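Local coordinates for protein transaminase (Arthrobacter sp., PDB 5G2Q) that probably transfers amino groups between amine or amino-acid donors and carbonyl acceptors by way of a bound pyridoxal-phosphate cofactor, at residues V115-T120 and A307-V312; E355-S360 and A445-S450; V390-A395 and N439-G444. All coordinates share one frame; numbering follows the deposited sequence.

Contact 1: residues V115-T120 and A307-V312. With PDA (2-[(3-hydroxy-2-methyl-5-phosphonooxymethyl-pyridin-4-ylmethyl)-amino]-propionic acid), chain R.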
loop_
_atom_site.group_PDB
_atom_site.type_symbol
_atom_site.label_atom_id
_atom_site.label_comp_id
_atom_site.label_asym_id
_atom_site.label_seq_id
_atom_site.Cartn_x
_atom_site.Cartn_y
_atom_site.Cartn_z
ATOM N N VAL F 115 -6.959 -15.802 26.151
ATOM C CA VAL F 115 -7.878 -15.936 25.025
ATOM C C VAL F 115 -8.601 -14.611 24.833
ATOM O O VAL F 115 -8.900 -13.934 25.811
ATOM C CB VAL F 115 -8.903 -17.068 25.284
ATOM C CG1 VAL F 115 -9.882 -17.222 24.123
ATOM C CG2 VAL F 115 -8.173 -18.372 25.535
ATOM N N ARG F 116 -8.841 -14.219 23.584
ATOM C CA ARG F 116 -9.783 -13.140 23.309
ATOM C C ARG F 116 -10.878 -13.673 22.403
ATOM O O ARG F 116 -10.585 -14.305 21.386
ATOM C CB ARG F 116 -9.089 -11.957 22.642
ATOM C CG ARG F 116 -10.072 -11.017 21.950
ATOM C CD ARG F 116 -9.513 -9.624 21.907
ATOM N NE ARG F 116 -10.363 -8.677 21.215
ATOM C CZ ARG F 116 -11.378 -8.016 21.762
ATOM N NH1 ARG F 116 -11.741 -8.237 23.036
ATOM N NH2 ARG F 116 -12.048 -7.144 21.006
ATOM N N PHE F 117 -12.135 -13.435 22.758
ATOM C CA PHE F 117 -13.252 -13.960 21.960
ATOM C C PHE F 117 -13.781 -12.916 20.978
ATOM O O PHE F 117 -13.862 -11.714 21.299
ATOM C CB PHE F 117 -14.382 -14.447 22.865
ATOM C CG PHE F 117 -14.007 -15.620 23.713
ATOM C CD1 PHE F 117 -13.939 -16.909 23.161
ATOM C CD2 PHE F 117 -13.726 -15.451 25.062
ATOM C CE1 PHE F 117 -13.595 -18.002 23.954
ATOM C CE2 PHE F 117 -13.360 -16.528 25.846
ATOM C CZ PHE F 117 -13.315 -17.807 25.304
ATOM N N VAL F 118 -14.132 -13.376 19.781
ATOM C CA VAL F 118 -14.828 -12.512 18.827
ATOM C C VAL F 118 -16.036 -13.263 18.264
ATOM O O VAL F 118 -16.449 -14.259 18.836
ATOM C CB VAL F 118 -13.899 -12.000 17.718
ATOM C CG1 VAL F 118 -12.964 -10.914 18.249
ATOM C CG2 VAL F 118 -13.139 -13.162 17.069
ATOM N N SER F 119 -16.592 -12.826 17.136
ATOM C CA SER F 119 -17.801 -13.470 16.627
ATOM C C SER F 119 -17.555 -14.433 15.446
ATOM O O SER F 119 -18.289 -15.429 15.274
ATOM C CB SER F 119 -18.843 -12.413 16.285
ATOM O OG SER F 119 -19.104 -11.589 17.429
ATOM N N THR F 120 -16.528 -14.156 14.639
ATOM C CA THR F 120 -16.259 -14.997 13.483
ATOM C C THR F 120 -14.815 -15.429 13.410
ATOM O O THR F 120 -13.971 -14.925 14.163
ATOM C CB THR F 120 -16.600 -14.297 12.170
ATOM O OG1 THR F 120 -15.694 -13.187 11.977
ATOM C CG2 THR F 120 -18.058 -13.844 12.177
ATOM N N ALA F 307 -19.283 -17.443 16.831
ATOM C CA ALA F 307 -18.196 -17.399 17.819
ATOM C C ALA F 307 -16.793 -17.551 17.223
ATOM O O ALA F 307 -16.486 -18.539 16.551
ATOM C CB ALA F 307 -18.424 -18.451 18.896
ATOM N N GLY F 308 -15.920 -16.593 17.507
ATOM C CA GLY F 308 -14.514 -16.682 17.040
ATOM C C GLY F 308 -13.567 -16.578 18.219
ATOM O O GLY F 308 -13.968 -16.124 19.304
ATOM N N ALA F 309 -12.319 -16.999 18.037
ATOM C CA ALA F 309 -11.350 -16.815 19.126
ATOM C C ALA F 309 -9.896 -16.706 18.705
ATOM O O ALA F 309 -9.520 -17.171 17.649
ATOM C CB ALA F 309 -11.509 -17.921 20.157
ATOM N N VAL F 310 -9.080 -16.112 19.560
ATOM C CA VAL F 310 -7.634 -16.169 19.413
ATOM C C VAL F 310 -6.987 -16.542 20.761
ATOM O O VAL F 310 -7.233 -15.870 21.769
ATOM C CB VAL F 310 -7.055 -14.828 18.855
ATOM C CG1 VAL F 310 -7.016 -13.779 19.942
ATOM C CG2 VAL F 310 -5.649 -15.018 18.361
ATOM N N VAL F 311 -6.176 -17.609 20.768
ATOM C CA VAL F 311 -5.288 -17.957 21.900
ATOM C C VAL F 311 -3.835 -17.510 21.618
ATOM O O VAL F 311 -3.262 -17.819 20.562
ATOM C CB VAL F 311 -5.274 -19.474 22.222
ATOM C CG1 VAL F 311 -4.279 -19.762 23.340
ATOM C CG2 VAL F 311 -6.659 -19.984 22.630
ATOM N N VAL F 312 -3.249 -16.804 22.585
ATOM C CA VAL F 312 -1.893 -16.269 22.475
ATOM C C VAL F 312 -1.018 -16.817 23.588
ATOM O O VAL F 312 -1.509 -17.124 24.666
ATOM C CB VAL F 312 -1.911 -14.738 22.590
ATOM C CG1 VAL F 312 -2.616 -14.150 21.379
ATOM C CG2 VAL F 312 -2.621 -14.319 23.891
HETATM N N PDA R . -13.659 -20.982 6.019
HETATM N N1 PDA R . -9.561 -19.515 8.688
HETATM C C2 PDA R . -9.801 -20.709 8.132
HETATM C C2A PDA R . -8.680 -21.714 8.126
HETATM C C3 PDA R . -11.154 -20.987 7.558
HETATM O O3A PDA R . -11.434 -22.212 7.014
HETATM C C4 PDA R . -12.132 -19.992 7.621
HETATM C C4A PDA R . -13.486 -20.247 7.055
HETATM C C5 PDA R . -11.795 -18.759 8.216
HETATM C C5A PDA R . -12.757 -17.592 8.328
HETATM O OP4 PDA R . -13.808 -17.899 9.254
HETATM P P PDA R . -15.265 -17.234 9.073
HETATM O OP1 PDA R . -15.163 -15.686 9.213
HETATM O OP2 PDA R . -16.201 -17.707 10.187
HETATM O OP3 PDA R . -15.785 -17.607 7.718
HETATM C C6 PDA R . -10.518 -18.558 8.740
HETATM C CA PDA R . -14.979 -21.278 5.414
HETATM C CB PDA R . -15.598 -20.052 4.742
HETATM C C PDA R . -15.100 -22.516 4.547
HETATM O O PDA R . -15.715 -22.453 3.450
HETATM O OXT PDA R . -14.604 -23.598 4.949
#
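The F117 ring meets the opposite strand at its rim: G308 O sits at the ring edge, near the ring plane and 3.9 Å from F117 CD1, while A309 CB approaches the same carbon obliquely at 4.0 Å. One face of the ring is covered from its own strand by V115 CG1, 3.7 Å above the plane and displaced toward the rim. On that side of the sheet V115 CG2 also reaches V311 CG2, at 3.7 Å, and helix 92-105 packs against this layer through A97, I101 and I102. The two strands run antiparallel, their axes at 163°. R116 pairs with V310 through two bonds lying in the carbonyl planes (R116 N to V310 O, 2.9 Å). V118 and G308 form the next hydrogen-bonded pair, but there each donor stands well above the acceptor's carbonyl plane, by 57° for V118 N over G308 O. Strand 112-118 is outermost within this chain in the mixed seven-stranded sheet of fold type I PLP enzymes, though the V115 backbone also bonds to the second subunit, and strand 308-313 runs antiparallel to both neighbours. With CG1 anti to the carbonyl carbon (chi1 -74°), V118 turns CG2 over G308, 3.6 Å from G308 C; G308 has no side chain to obstruct it. R116 takes its guanidinium away to a salt bridge with D87. Past the strand, T120 is the N-cap of helix 121-136, its OG1 bonded to E123 N and to E123 of the second subunit, and T120 CB lies 3.6 Å from phosphate oxygen OP1 of the bound ligand.

Contact 2: residues E355-S360 and A445-S450; sequences EQAKNS and ASLNVS
A357 and L447 bring their CA atoms to 4.9 Å, where one side of helix 353-374 rests against the type I beta turn S446-V449, itself closed by V449 N to S446 O at 3.1 Å. The apolar touch at this point is A357 CB against L447 CB, at 4.3 Å. Beside it Q356 leaves the helix with CG anti to the backbone N (chi1 176°), which carries CG to 3.3 Å from L447 O; the chain then bends at chi2 and carries the amide across N448 at a slant. Q356 NE2 comes within 3.4 Å of N448 CA, and the two amide planes are turned 72° apart. The N448 amide is engaged away from Q356, its ND2 donating to L64 O. Trimming Q356 to an alanine would remove CG and the amide, and would probably open a gap beside L447 O and leave N448 CA and CB less covered. Further along the helix, S360 OG donates back to Q356 O at 3.2 Å, and S360 N reaches the same oxygen from the opposite face of its carbonyl plane, so the helix itself employs this hydroxyl. S360 OG thus bonds inside the helix and N448 ND2 outside both segments; with no hydrogen bond between the two segments, their fit probably rests mainly on van der Waals contact.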
loop_
_atom_site.group_PDB
_atom_site.type_symbol
_atom_site.label_atom_id
_atom_site.label_comp_id
_atom_site.label_asym_id
_atom_site.label_seq_id
_atom_site.Cartn_x
_atom_site.Cartn_y
_atom_site.Cartn_z
ATOM N N GLU F 355 -11.320 -38.592 20.462
ATOM C CA GLU F 355 -10.955 -40.002 20.317
ATOM C C GLU F 355 -11.862 -40.702 19.274
ATOM O O GLU F 355 -11.395 -41.457 18.404
ATOM C CB GLU F 355 -11.033 -40.697 21.696
ATOM C CG GLU F 355 -11.081 -42.232 21.692
ATOM C CD GLU F 355 -9.709 -42.910 21.638
ATOM O OE1 GLU F 355 -8.727 -42.271 21.180
ATOM O OE2 GLU F 355 -9.604 -44.090 22.058
ATOM N N GLN F 356 -13.161 -40.433 19.382
ATOM C CA GLN F 356 -14.150 -40.838 18.401
ATOM C C GLN F 356 -13.797 -40.395 16.968
ATOM O O GLN F 356 -13.953 -41.164 16.010
ATOM C CB GLN F 356 -15.488 -40.253 18.811
ATOM C CG GLN F 356 -16.604 -40.507 17.833
ATOM C CD GLN F 356 -17.913 -40.801 18.531
ATOM O OE1 GLN F 356 -18.035 -40.635 19.739
ATOM N NE2 GLN F 356 -18.897 -41.233 17.769
ATOM N N ALA F 357 -13.335 -39.157 16.829
ATOM C CA ALA F 357 -13.041 -38.602 15.527
ATOM C C ALA F 357 -11.895 -39.388 14.874
ATOM O O ALA F 357 -11.925 -39.706 13.638
ATOM C CB ALA F 357 -12.692 -37.132 15.671
ATOM N N LYS F 358 -10.908 -39.698 15.726
ATOM C CA LYS F 358 -9.710 -40.443 15.367
ATOM C C LYS F 358 -10.121 -41.773 14.745
ATOM O O LYS F 358 -9.671 -42.150 13.656
ATOM C CB LYS F 358 -8.830 -40.671 16.610
ATOM C CG LYS F 358 -7.539 -41.433 16.337
ATOM C CD LYS F 358 -6.660 -41.679 17.563
ATOM C CE LYS F 358 -7.130 -42.819 18.465
ATOM N NZ LYS F 358 -7.162 -44.205 17.884
ATOM N N ASN F 359 -11.011 -42.465 15.454
ATOM C CA ASN F 359 -11.406 -43.802 15.099
ATOM C C ASN F 359 -12.208 -43.883 13.793
ATOM O O ASN F 359 -11.938 -44.744 12.972
ATOM C CB ASN F 359 -12.082 -44.467 16.294
ATOM C CG ASN F 359 -11.093 -44.756 17.425
ATOM O OD1 ASN F 359 -9.863 -44.801 17.204
ATOM N ND2 ASN F 359 -11.618 -44.950 18.642
ATOM N N SER F 360 -13.141 -42.956 13.599
ATOM C CA SER F 360 -13.858 -42.775 12.336
ATOM C C SER F 360 -12.959 -42.546 11.141
ATOM O O SER F 360 -13.192 -43.117 10.070
ATOM C CB SER F 360 -14.799 -41.581 12.442
ATOM O OG SER F 360 -15.772 -41.834 13.435
ATOM N N ALA F 445 -17.777 -34.676 8.145
ATOM C CA ALA F 445 -19.044 -34.871 8.845
ATOM C C ALA F 445 -18.866 -34.469 10.320
ATOM O O ALA F 445 -17.789 -34.045 10.721
ATOM C CB ALA F 445 -19.540 -36.321 8.691
ATOM N N SER F 446 -19.923 -34.575 11.115
ATOM C CA SER F 446 -19.813 -34.500 12.581
ATOM C C SER F 446 -18.800 -35.493 13.141
ATOM O O SER F 446 -18.682 -36.628 12.638
ATOM C CB SER F 446 -21.157 -34.821 13.230
ATOM O OG SER F 446 -22.171 -34.001 12.701
ATOM N N LEU F 447 -18.117 -35.088 14.211
ATOM C CA LEU F 447 -17.166 -35.954 14.908
ATOM C C LEU F 447 -17.824 -37.296 15.361
ATOM O O LEU F 447 -17.145 -38.330 15.422
ATOM C CB LEU F 447 -16.463 -35.196 16.065
ATOM C CG LEU F 447 -15.925 -33.755 15.829
ATOM C CD1 LEU F 447 -15.156 -33.222 17.025
ATOM C CD2 LEU F 447 -15.050 -33.577 14.588
ATOM N N ASN F 448 -19.143 -37.280 15.620
ATOM C CA ASN F 448 -19.905 -38.483 16.032
ATOM C C ASN F 448 -20.781 -39.143 14.976
ATOM O O ASN F 448 -21.725 -39.811 15.316
ATOM C CB ASN F 448 -20.804 -38.166 17.235
ATOM C CG ASN F 448 -21.697 -36.945 17.007
ATOM O OD1 ASN F 448 -21.860 -36.450 15.877
ATOM N ND2 ASN F 448 -22.254 -36.430 18.093
ATOM N N VAL F 449 -20.488 -38.931 13.707
ATOM C CA VAL F 449 -21.165 -39.610 12.608
ATOM C C VAL F 449 -21.099 -41.147 12.786
ATOM O O VAL F 449 -20.139 -41.680 13.356
ATOM C CB VAL F 449 -20.570 -39.174 11.239
ATOM C CG1 VAL F 449 -19.224 -39.835 11.004
ATOM C CG2 VAL F 449 -21.513 -39.457 10.073
ATOM N N SER F 450 -22.137 -41.845 12.332
ATOM C CA SER F 450 -22.204 -43.287 12.473
ATOM C C SER F 450 -21.452 -43.989 11.349
ATOM O O SER F 450 -21.174 -43.386 10.305
ATOM C CB SER F 450 -23.649 -43.710 12.411
ATOM O OG SER F 450 -24.199 -43.235 11.205
#

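Contact 3: residues V390-A395 and N439-G444; sequences VDIVNA and NTMRIG. With PDA (2-[(3-hydroxy-2-methyl-5-phosphonooxymethyl-pyridin-4-ylmethyl)-amino]-propionic acid), chain R.
V390 and M441 form the antiparallel hydrogen-bonded pair at the centre of this contact: M441 N gives to V390 O at 2.8 Å, and V390 N gives the return bond to M441 O at 3.2 Å. The next bond along is straighter, I392 N to N439 O at 2.7 Å, with 170° at the hydrogen and the donor nearly along the C=O axis. On one face of the ribbon, D391 and T440 project together from neighbouring strands. T440 OG1, anti to its carbonyl carbon (chi1 -44°), donates to D391 OD1 at 3.2 Å, and that oxygen also pairs with R406, a cationic partner that probably offsets its charge. The amide of N439 is tied to the loop beyond, ND2 donating to both D405 OD1 and V402 O, while its OD1 accepts from a water. R442 points away from V390-A395 and ends on the carboxylate of the pyridoxyl-alanine ligand, whose carbon lies in the guanidinium plane at its edge. There OXT accepts from NH1 at 2.9 Å and from NH2 at 3.1 Å, with a weak third bond from NH2 to O; this fits the role of carboxylate-binding arginine seen in related aminotransferases. On the face opposite D391 and T440, V390 CG2 touches I443 CD1 at 3.8 Å, and M441 CG packs on I392 CG1 at 4.1 Å. I392 and M441 are covered by I422 of helix 418-426 and, from helix 451-470, by L465 and L468 on I392 and L461 on M441, while V390 packs on I378 and F381 of strand 378-384, the third strand of the sheet.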
loop_
_atom_site.group_PDB
_atom_site.type_symbol
_atom_site.label_atom_id
_atom_site.label_comp_id
_atom_site.label_asym_id
_atom_site.label_seq_id
_atom_site.Cartn_x
_atom_site.Cartn_y
_atom_site.Cartn_z
ATOM N N VAL F 390 -9.552 -35.779 -1.443
ATOM C CA VAL F 390 -9.432 -36.766 -2.475
ATOM C C VAL F 390 -9.156 -36.033 -3.766
ATOM O O VAL F 390 -9.982 -35.253 -4.221
ATOM C CB VAL F 390 -10.718 -37.630 -2.670
ATOM C CG1 VAL F 390 -10.350 -38.938 -3.347
ATOM C CG2 VAL F 390 -11.443 -37.866 -1.353
ATOM N N ASP F 391 -8.008 -36.311 -4.368
ATOM C CA ASP F 391 -7.700 -35.730 -5.658
ATOM C C ASP F 391 -8.282 -36.559 -6.769
ATOM O O ASP F 391 -8.055 -37.746 -6.837
ATOM C CB ASP F 391 -6.199 -35.554 -5.845
ATOM C CG ASP F 391 -5.637 -34.575 -4.866
ATOM O OD1 ASP F 391 -5.959 -33.359 -4.984
ATOM O OD2 ASP F 391 -4.916 -35.045 -3.954
ATOM N N ILE F 392 -9.022 -35.901 -7.641
ATOM C CA ILE F 392 -9.684 -36.535 -8.727
ATOM C C ILE F 392 -8.948 -36.268 -10.016
ATOM O O ILE F 392 -8.555 -35.111 -10.294
ATOM C CB ILE F 392 -11.108 -36.000 -8.845
ATOM C CG1 ILE F 392 -11.845 -36.213 -7.509
ATOM C CG2 ILE F 392 -11.796 -36.652 -10.052
ATOM C CD1 ILE F 392 -12.188 -37.694 -7.198
ATOM N N VAL F 393 -8.806 -37.338 -10.800
ATOM C CA VAL F 393 -8.183 -37.312 -12.130
ATOM C C VAL F 393 -9.013 -37.951 -13.219
ATOM O O VAL F 393 -9.963 -38.721 -12.963
ATOM C CB VAL F 393 -6.794 -38.013 -12.200
ATOM C CG1 VAL F 393 -5.703 -37.137 -11.589
ATOM C CG2 VAL F 393 -6.841 -39.396 -11.564
ATOM N N ASN F 394 -8.617 -37.634 -14.451
ATOM C CA ASN F 394 -9.090 -38.354 -15.607
ATOM C C ASN F 394 -8.444 -39.729 -15.500
ATOM O O ASN F 394 -7.216 -39.829 -15.504
ATOM C CB ASN F 394 -8.690 -37.607 -16.880
ATOM C CG ASN F 394 -9.212 -38.263 -18.145
ATOM O OD1 ASN F 394 -9.163 -39.474 -18.291
ATOM N ND2 ASN F 394 -9.694 -37.453 -19.080
ATOM N N ALA F 395 -9.273 -40.763 -15.335
ATOM C CA ALA F 395 -8.810 -42.148 -15.168
ATOM C C ALA F 395 -7.822 -42.558 -16.263
ATOM O O ALA F 395 -6.978 -43.439 -16.061
ATOM C CB ALA F 395 -9.998 -43.103 -15.150
ATOM N N ASN F 439 -10.651 -29.968 -8.754
ATOM C CA ASN F 439 -10.121 -31.321 -8.847
ATOM C C ASN F 439 -10.076 -32.135 -7.547
ATOM O O ASN F 439 -9.528 -33.227 -7.548
ATOM C CB ASN F 439 -8.719 -31.301 -9.465
ATOM C CG ASN F 439 -8.681 -30.621 -10.810
ATOM O OD1 ASN F 439 -9.482 -30.914 -11.686
ATOM N ND2 ASN F 439 -7.714 -29.703 -10.989
ATOM N N THR F 440 -10.619 -31.618 -6.447
ATOM C CA THR F 440 -10.335 -32.180 -5.130
ATOM C C THR F 440 -11.562 -32.147 -4.245
ATOM O O THR F 440 -12.153 -31.106 -4.082
ATOM C CB THR F 440 -9.246 -31.365 -4.389
ATOM O OG1 THR F 440 -8.169 -31.051 -5.270
ATOM C CG2 THR F 440 -8.704 -32.139 -3.178
ATOM N N MET F 441 -11.912 -33.273 -3.631
ATOM C CA MET F 441 -13.049 -33.321 -2.720
ATOM C C MET F 441 -12.603 -32.935 -1.322
ATOM O O MET F 441 -11.507 -33.302 -0.930
ATOM C CB MET F 441 -13.634 -34.719 -2.685
ATOM C CG MET F 441 -13.816 -35.316 -4.053
ATOM S SD MET F 441 -15.265 -36.354 -4.098
ATOM C CE MET F 441 -15.871 -36.198 -2.417
ATOM N N ARG F 442 -13.448 -32.186 -0.607
ATOM C CA ARG F 442 -13.231 -31.811 0.799
ATOM C C ARG F 442 -14.362 -32.412 1.637
ATOM O O ARG F 442 -15.441 -31.819 1.760
ATOM C CB ARG F 442 -13.177 -30.277 0.963
ATOM C CG ARG F 442 -12.870 -29.747 2.364
ATOM C CD ARG F 442 -14.040 -28.970 3.006
ATOM N NE ARG F 442 -14.346 -27.659 2.401
ATOM C CZ ARG F 442 -14.468 -26.509 3.071
ATOM N NH1 ARG F 442 -14.314 -26.478 4.381
ATOM N NH2 ARG F 442 -14.744 -25.372 2.434
ATOM N N ILE F 443 -14.091 -33.570 2.230
ATOM C CA ILE F 443 -15.112 -34.379 2.948
ATOM C C ILE F 443 -15.056 -34.148 4.442
ATOM O O ILE F 443 -14.003 -34.280 5.064
ATOM C CB ILE F 443 -14.880 -35.891 2.720
ATOM C CG1 ILE F 443 -14.767 -36.206 1.210
ATOM C CG2 ILE F 443 -15.956 -36.714 3.427
ATOM C CD1 ILE F 443 -14.476 -37.660 0.870
ATOM N N GLY F 444 -16.193 -33.805 5.027
ATOM C CA GLY F 444 -16.303 -33.729 6.482
ATOM C C GLY F 444 -17.699 -34.075 6.965
ATOM O O GLY F 444 -18.683 -33.819 6.276
HETATM N N PDA R . -13.659 -20.982 6.019
HETATM N N1 PDA R . -9.561 -19.515 8.688
HETATM C C2 PDA R . -9.801 -20.709 8.132
HETATM C C2A PDA R . -8.680 -21.714 8.126
HETATM C C3 PDA R . -11.154 -20.987 7.558
HETATM O O3A PDA R . -11.434 -22.212 7.014
HETATM C C4 PDA R . -12.132 -19.992 7.621
HETATM C C4A PDA R . -13.486 -20.247 7.055
HETATM C C5 PDA R . -11.795 -18.759 8.216
HETATM C C5A PDA R . -12.757 -17.592 8.328
HETATM O OP4 PDA R . -13.808 -17.899 9.254
HETATM P P PDA R . -15.265 -17.234 9.073
HETATM O OP1 PDA R . -15.163 -15.686 9.213
HETATM O OP2 PDA R . -16.201 -17.707 10.187
HETATM O OP3 PDA R . -15.785 -17.607 7.718
HETATM C C6 PDA R . -10.518 -18.558 8.740
HETATM C CA PDA R . -14.979 -21.278 5.414
HETATM C CB PDA R . -15.598 -20.052 4.742
HETATM C C PDA R . -15.100 -22.516 4.547
HETATM O O PDA R . -15.715 -22.453 3.450
HETATM O OXT PDA R . -14.604 -23.598 4.949
HETATM O O HOH W 1 -9.846 -33.790 -11.866
#

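Along the chain, contact 1 is complete before contact 2 begins, and contact 3 falls between the two halves of contact 2. Segment 439-444 runs directly into 445-450, so the strand that ends contact 3 becomes the turn of contact 2, their centres 21 Å apart. Contact 1 lies in the seven-stranded sheet, with its centre 25 Å from that of contact 2 and 32 Å from that of contact 3; contact 3 belongs to a separate three-stranded sheet across the chain's centre. Contacts 1 and 3 do not touch, but both meet the same ligand, T120 beside its phosphate and R442 at its carboxylate, and T330 of the second subunit also bonds to it.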